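PDB 3QFQ: large T antigen from Merkel cell polyomavirus, which binds the viral origin of DNA replication through its origin-binding domain, several copies of which assemble asymmetrically on the DNA. Local coordinates for residues N32-T43 and C71-R82. Residues are numbered along the deposited sequence; the frame is centred on the assembly and turned at random.
With nucleotides of chain D; nucleotides of chain E.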
# COMPACT_ATOMS: atom_id res chain seq x y z
N ASN B 32 26.23 9.20 11.37
CA ASN B 32 25.13 9.44 10.45
C ASN B 32 25.58 10.23 9.24
O ASN B 32 24.79 10.54 8.35
CB ASN B 32 23.99 10.19 11.15
CG ASN B 32 23.44 9.42 12.33
OD1 ASN B 32 23.11 10.01 13.37
ND2 ASN B 32 23.33 8.11 12.19
N LYS B 33 26.87 10.56 9.20
CA LYS B 33 27.43 11.33 8.11
C LYS B 33 27.08 10.72 6.75
O LYS B 33 27.15 9.50 6.57
CB LYS B 33 28.94 11.47 8.26
CG LYS B 33 29.59 12.22 7.11
CD LYS B 33 31.10 12.23 7.23
CE LYS B 33 31.55 13.07 8.41
NZ LYS B 33 33.04 13.15 8.46
N THR B 34 26.70 11.57 5.81
CA THR B 34 26.35 11.14 4.46
C THR B 34 27.47 11.43 3.47
O THR B 34 27.55 12.52 2.90
CB THR B 34 25.08 11.82 3.97
OG1 THR B 34 25.25 13.24 4.04
CG2 THR B 34 23.91 11.41 4.84
N VAL B 35 28.32 10.43 3.26
CA VAL B 35 29.42 10.53 2.32
C VAL B 35 28.93 10.29 0.90
O VAL B 35 27.85 9.74 0.69
CB VAL B 35 30.52 9.51 2.66
CG1 VAL B 35 31.77 9.77 1.84
CG2 VAL B 35 30.84 9.57 4.15
N SER B 36 29.73 10.71 -0.07
CA SER B 36 29.41 10.56 -1.49
C SER B 36 30.22 9.44 -2.13
O SER B 36 29.90 9.00 -3.23
CB SER B 36 29.68 11.87 -2.23
OG SER B 36 28.90 12.94 -1.72
N CYS B 37 31.26 9.00 -1.44
CA CYS B 37 32.17 7.99 -1.98
C CYS B 37 32.04 6.66 -1.23
O CYS B 37 32.15 6.62 -0.01
CB CYS B 37 33.62 8.48 -1.91
SG CYS B 37 33.93 10.06 -2.72
N PHE B 38 31.80 5.59 -1.98
CA PHE B 38 31.64 4.26 -1.39
C PHE B 38 32.47 3.21 -2.11
O PHE B 38 32.89 3.39 -3.26
CB PHE B 38 30.16 3.85 -1.39
CG PHE B 38 29.24 4.90 -0.84
CD1 PHE B 38 29.10 5.07 0.53
CD2 PHE B 38 28.51 5.72 -1.69
CE1 PHE B 38 28.24 6.03 1.04
CE2 PHE B 38 27.65 6.68 -1.19
CZ PHE B 38 27.52 6.84 0.18
N ALA B 39 32.72 2.10 -1.43
CA ALA B 39 33.42 0.95 -2.01
C ALA B 39 32.86 -0.35 -1.43
O ALA B 39 32.48 -0.39 -0.25
CB ALA B 39 34.91 1.06 -1.78
N ILE B 40 32.82 -1.40 -2.24
CA ILE B 40 32.23 -2.67 -1.81
C ILE B 40 33.12 -3.86 -2.16
O ILE B 40 34.00 -3.76 -3.01
CB ILE B 40 30.82 -2.86 -2.42
CG1 ILE B 40 30.00 -1.58 -2.25
CG2 ILE B 40 30.10 -4.04 -1.78
CD1 ILE B 40 28.58 -1.70 -2.74
N TYR B 41 32.88 -4.99 -1.49
CA TYR B 41 33.74 -6.15 -1.62
C TYR B 41 32.92 -7.44 -1.66
O TYR B 41 32.51 -7.97 -0.63
CB TYR B 41 34.72 -6.19 -0.44
CG TYR B 41 35.77 -7.28 -0.50
CD1 TYR B 41 35.87 -8.13 -1.60
CD2 TYR B 41 36.67 -7.46 0.55
CE1 TYR B 41 36.83 -9.12 -1.65
CE2 TYR B 41 37.63 -8.45 0.50
CZ TYR B 41 37.71 -9.27 -0.60
OH TYR B 41 38.67 -10.26 -0.64
N THR B 42 32.69 -7.95 -2.87
CA THR B 42 31.96 -9.20 -3.06
C THR B 42 32.65 -10.08 -4.10
O THR B 42 33.79 -9.82 -4.49
CB THR B 42 30.50 -8.95 -3.50
OG1 THR B 42 30.48 -8.47 -4.85
CG2 THR B 42 29.83 -7.94 -2.58
N THR B 43 31.95 -11.12 -4.55
CA THR B 43 32.46 -11.97 -5.62
C THR B 43 32.34 -11.27 -6.96
O THR B 43 31.41 -10.49 -7.18
CB THR B 43 31.71 -13.30 -5.68
OG1 THR B 43 32.09 -14.01 -6.87
CG2 THR B 43 30.21 -13.07 -5.71
N CYS B 71 36.41 -9.19 -5.35
CA CYS B 71 36.26 -8.16 -6.37
C CYS B 71 35.67 -6.88 -5.78
O CYS B 71 34.49 -6.82 -5.44
CB CYS B 71 35.38 -8.66 -7.51
SG CYS B 71 35.16 -7.48 -8.86
N ILE B 72 36.51 -5.85 -5.65
CA ILE B 72 36.08 -4.58 -5.09
C ILE B 72 35.55 -3.62 -6.15
O ILE B 72 36.17 -3.44 -7.20
CB ILE B 72 37.21 -3.87 -4.31
CG1 ILE B 72 37.38 -4.49 -2.92
CG2 ILE B 72 36.92 -2.39 -4.18
CD1 ILE B 72 37.95 -5.89 -2.94
N LEU B 73 34.40 -3.01 -5.87
CA LEU B 73 33.82 -2.03 -6.77
C LEU B 73 33.51 -0.73 -6.03
O LEU B 73 32.62 -0.68 -5.19
CB LEU B 73 32.55 -2.58 -7.43
CG LEU B 73 31.84 -1.72 -8.48
CD1 LEU B 73 30.95 -2.58 -9.36
CD2 LEU B 73 31.03 -0.60 -7.84
N LEU B 74 34.26 0.32 -6.36
CA LEU B 74 34.03 1.63 -5.75
C LEU B 74 33.31 2.57 -6.71
O LEU B 74 33.35 2.38 -7.93
CB LEU B 74 35.34 2.25 -5.25
CG LEU B 74 36.56 2.25 -6.18
CD1 LEU B 74 36.28 3.02 -7.46
CD2 LEU B 74 37.77 2.83 -5.47
N PHE B 75 32.65 3.58 -6.16
CA PHE B 75 31.89 4.52 -6.96
C PHE B 75 31.58 5.80 -6.18
O PHE B 75 31.77 5.86 -4.97
CB PHE B 75 30.59 3.88 -7.46
CG PHE B 75 29.66 3.46 -6.35
CD1 PHE B 75 28.65 4.29 -5.91
CD2 PHE B 75 29.81 2.22 -5.75
CE1 PHE B 75 27.80 3.90 -4.89
CE2 PHE B 75 28.97 1.82 -4.73
CZ PHE B 75 27.96 2.66 -4.30
N ILE B 76 31.10 6.81 -6.89
CA ILE B 76 30.75 8.07 -6.26
C ILE B 76 29.46 8.62 -6.85
O ILE B 76 29.27 8.63 -8.06
CB ILE B 76 31.87 9.11 -6.42
CG1 ILE B 76 31.49 10.41 -5.70
CG2 ILE B 76 32.17 9.37 -7.88
CD1 ILE B 76 32.54 11.49 -5.81
N THR B 77 28.58 9.08 -5.97
CA THR B 77 27.31 9.64 -6.39
C THR B 77 27.32 11.16 -6.32
O THR B 77 28.23 11.76 -5.75
CB THR B 77 26.16 9.11 -5.51
OG1 THR B 77 26.43 9.42 -4.14
CG2 THR B 77 26.04 7.60 -5.67
N LEU B 78 26.30 11.77 -6.91
CA LEU B 78 26.14 13.22 -6.86
C LEU B 78 25.52 13.63 -5.52
O LEU B 78 25.99 14.56 -4.87
CB LEU B 78 25.28 13.71 -8.03
CG LEU B 78 25.93 13.75 -9.42
CD1 LEU B 78 27.19 14.60 -9.40
CD2 LEU B 78 26.23 12.35 -9.95
N SER B 79 24.47 12.93 -5.13
CA SER B 79 23.81 13.17 -3.85
C SER B 79 24.54 12.43 -2.73
O SER B 79 25.08 11.35 -2.95
CB SER B 79 22.35 12.75 -3.91
OG SER B 79 22.21 11.47 -4.51
N LYS B 80 24.54 13.01 -1.54
CA LYS B 80 25.18 12.36 -0.39
C LYS B 80 24.29 11.26 0.17
O LYS B 80 23.06 11.35 0.13
CB LYS B 80 25.52 13.39 0.69
CG LYS B 80 26.56 14.42 0.26
CD LYS B 80 26.84 15.40 1.37
CE LYS B 80 25.58 16.15 1.76
NZ LYS B 80 25.84 17.10 2.88
N HIS B 81 24.92 10.21 0.69
CA HIS B 81 24.20 9.07 1.24
C HIS B 81 24.92 8.44 2.42
O HIS B 81 26.13 8.61 2.60
CB HIS B 81 23.97 8.00 0.16
CG HIS B 81 23.25 8.51 -1.05
ND1 HIS B 81 21.87 8.59 -1.11
CD2 HIS B 81 23.70 8.94 -2.24
CE1 HIS B 81 21.51 9.06 -2.29
NE2 HIS B 81 22.60 9.28 -3.00
N ARG B 82 24.16 7.70 3.23
CA ARG B 82 24.71 6.99 4.38
C ARG B 82 25.48 5.74 3.97
O ARG B 82 25.17 5.10 2.96
CB ARG B 82 23.59 6.57 5.34
CG ARG B 82 23.20 7.62 6.37
CD ARG B 82 22.63 6.96 7.61
NE ARG B 82 22.04 7.91 8.54
CZ ARG B 82 21.54 7.59 9.73
NH1 ARG B 82 21.57 6.34 10.15
NH2 ARG B 82 21.02 8.53 10.51
P DG D 21 20.25 8.04 1.75
OP1 DG D 21 19.90 7.25 0.54
OP2 DG D 21 21.49 7.76 2.49
O5' DG D 21 20.26 9.59 1.37
C5' DG D 21 20.82 10.53 2.27
C4' DG D 21 19.79 11.59 2.62
O4' DG D 21 18.89 11.08 3.64
C3' DG D 21 20.34 12.89 3.16
O3' DG D 21 20.64 13.76 2.07
C2' DG D 21 19.17 13.41 3.98
C1' DG D 21 18.59 12.12 4.56
N9 DG D 21 19.15 11.74 5.85
C8 DG D 21 20.06 10.74 6.10
N7 DG D 21 20.37 10.63 7.36
C5 DG D 21 19.61 11.61 7.99
C6 DG D 21 19.53 11.97 9.35
O6 DG D 21 20.13 11.47 10.32
N1 DG D 21 18.64 13.02 9.56
C2 DG D 21 17.92 13.65 8.57
N2 DG D 21 17.11 14.64 8.96
N3 DG D 21 17.99 13.32 7.28
C4 DG D 21 18.86 12.30 7.07
P DG E 5 27.90 8.79 20.27
OP1 DG E 5 27.99 8.76 21.75
OP2 DG E 5 27.65 7.54 19.53
O5' DG E 5 26.78 9.85 19.84
C5' DG E 5 26.87 11.19 20.30
C4' DG E 5 25.89 12.07 19.55
O4' DG E 5 26.35 12.24 18.19
C3' DG E 5 24.47 11.52 19.47
O3' DG E 5 23.56 12.52 19.90
C2' DG E 5 24.29 11.21 17.99
C1' DG E 5 25.20 12.26 17.36
N9 DG E 5 25.61 11.96 16.00
C8 DG E 5 26.09 10.77 15.51
N7 DG E 5 26.37 10.82 14.24
C5 DG E 5 26.07 12.13 13.86
C6 DG E 5 26.18 12.77 12.61
O6 DG E 5 26.58 12.30 11.54
N1 DG E 5 25.77 14.10 12.67
C2 DG E 5 25.31 14.73 13.81
N2 DG E 5 24.96 16.02 13.68
N3 DG E 5 25.21 14.14 14.99
C4 DG E 5 25.60 12.84 14.94
P DC D 22 21.86 14.80 2.17
OP1 DC D 22 21.94 15.53 0.89
OP2 DC D 22 23.05 14.06 2.65
O5' DC D 22 21.41 15.80 3.33
C5' DC D 22 20.35 16.74 3.11
C4' DC D 22 19.92 17.46 4.38
O4' DC D 22 19.34 16.51 5.31
C3' DC D 22 21.02 18.12 5.20
O3' DC D 22 21.38 19.38 4.68
C2' DC D 22 20.33 18.26 6.55
C1' DC D 22 19.65 16.90 6.64
N1 DC D 22 20.53 15.88 7.28
C2 DC D 22 20.72 15.93 8.67
O2 DC D 22 20.15 16.82 9.31
N3 DC D 22 21.53 15.02 9.26
C4 DC D 22 22.13 14.08 8.52
N4 DC D 22 22.91 13.20 9.15
C5 DC D 22 21.95 14.01 7.11
C6 DC D 22 21.15 14.92 6.53
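F38 and F75 face each other in a hydrogen-bonded pair of the antiparallel strands 37-42 and 71-77, whose axes come within 4.5 Å at 163°; the chains also turn corners, at S36 before the first strand and at L78-S79 after the second, so that T34-V35 lies beside K80-R82. F38 N reaches F75 O almost straight (N-H...O 175°), and F75 N returns the bond to F38 O; I40 and L73 exchange a second, more bent pair. On the face carrying F38, I40, L73 and F75, the F38 ring lies obliquely to the F75 ring, neither stacked nor edge-to-face, while F38 CB sits over the F75 ring, 4.2 Å from its centroid. I40 CD1 meets the edge of that same ring, and I86 of helix 83-90 packs on both phenylalanines. On the other face I72 CD1 lies over the Y41 ring, 3.6 Å from its centroid, and A39 CB abuts L74 CB. Past the corner, F38 CZ comes edge-on to the carbonyl of H81, whose N binds V35 O. The H81 ring, set edge-to-face with F57, gives ND1 to OP1 of DG21 of chain D (2.9 Å). R82 N takes OP2 of that phosphate at 2.8 Å, and T34 OG1 donates to OP2 of DC22 of chain D. K80 NZ forms a salt bridge with another phosphate. R82, extended from CG to NE, presents its guanidinium edge to the base of DG21. R82 NH2 lies 3.1 Å from DG21 O6, and NE bonds weakly to N7. N32 lies alongside R82, its ND2 over one guanidinium face with the planes 16° apart, a packing contact between donors and not a hydrogen bond; N32 N bonds to N7 of DG5 of chain E. These neighbouring segments probably correspond to the A1 and B2 DNA-binding motifs of polyomavirus T-antigen origin-binding domains.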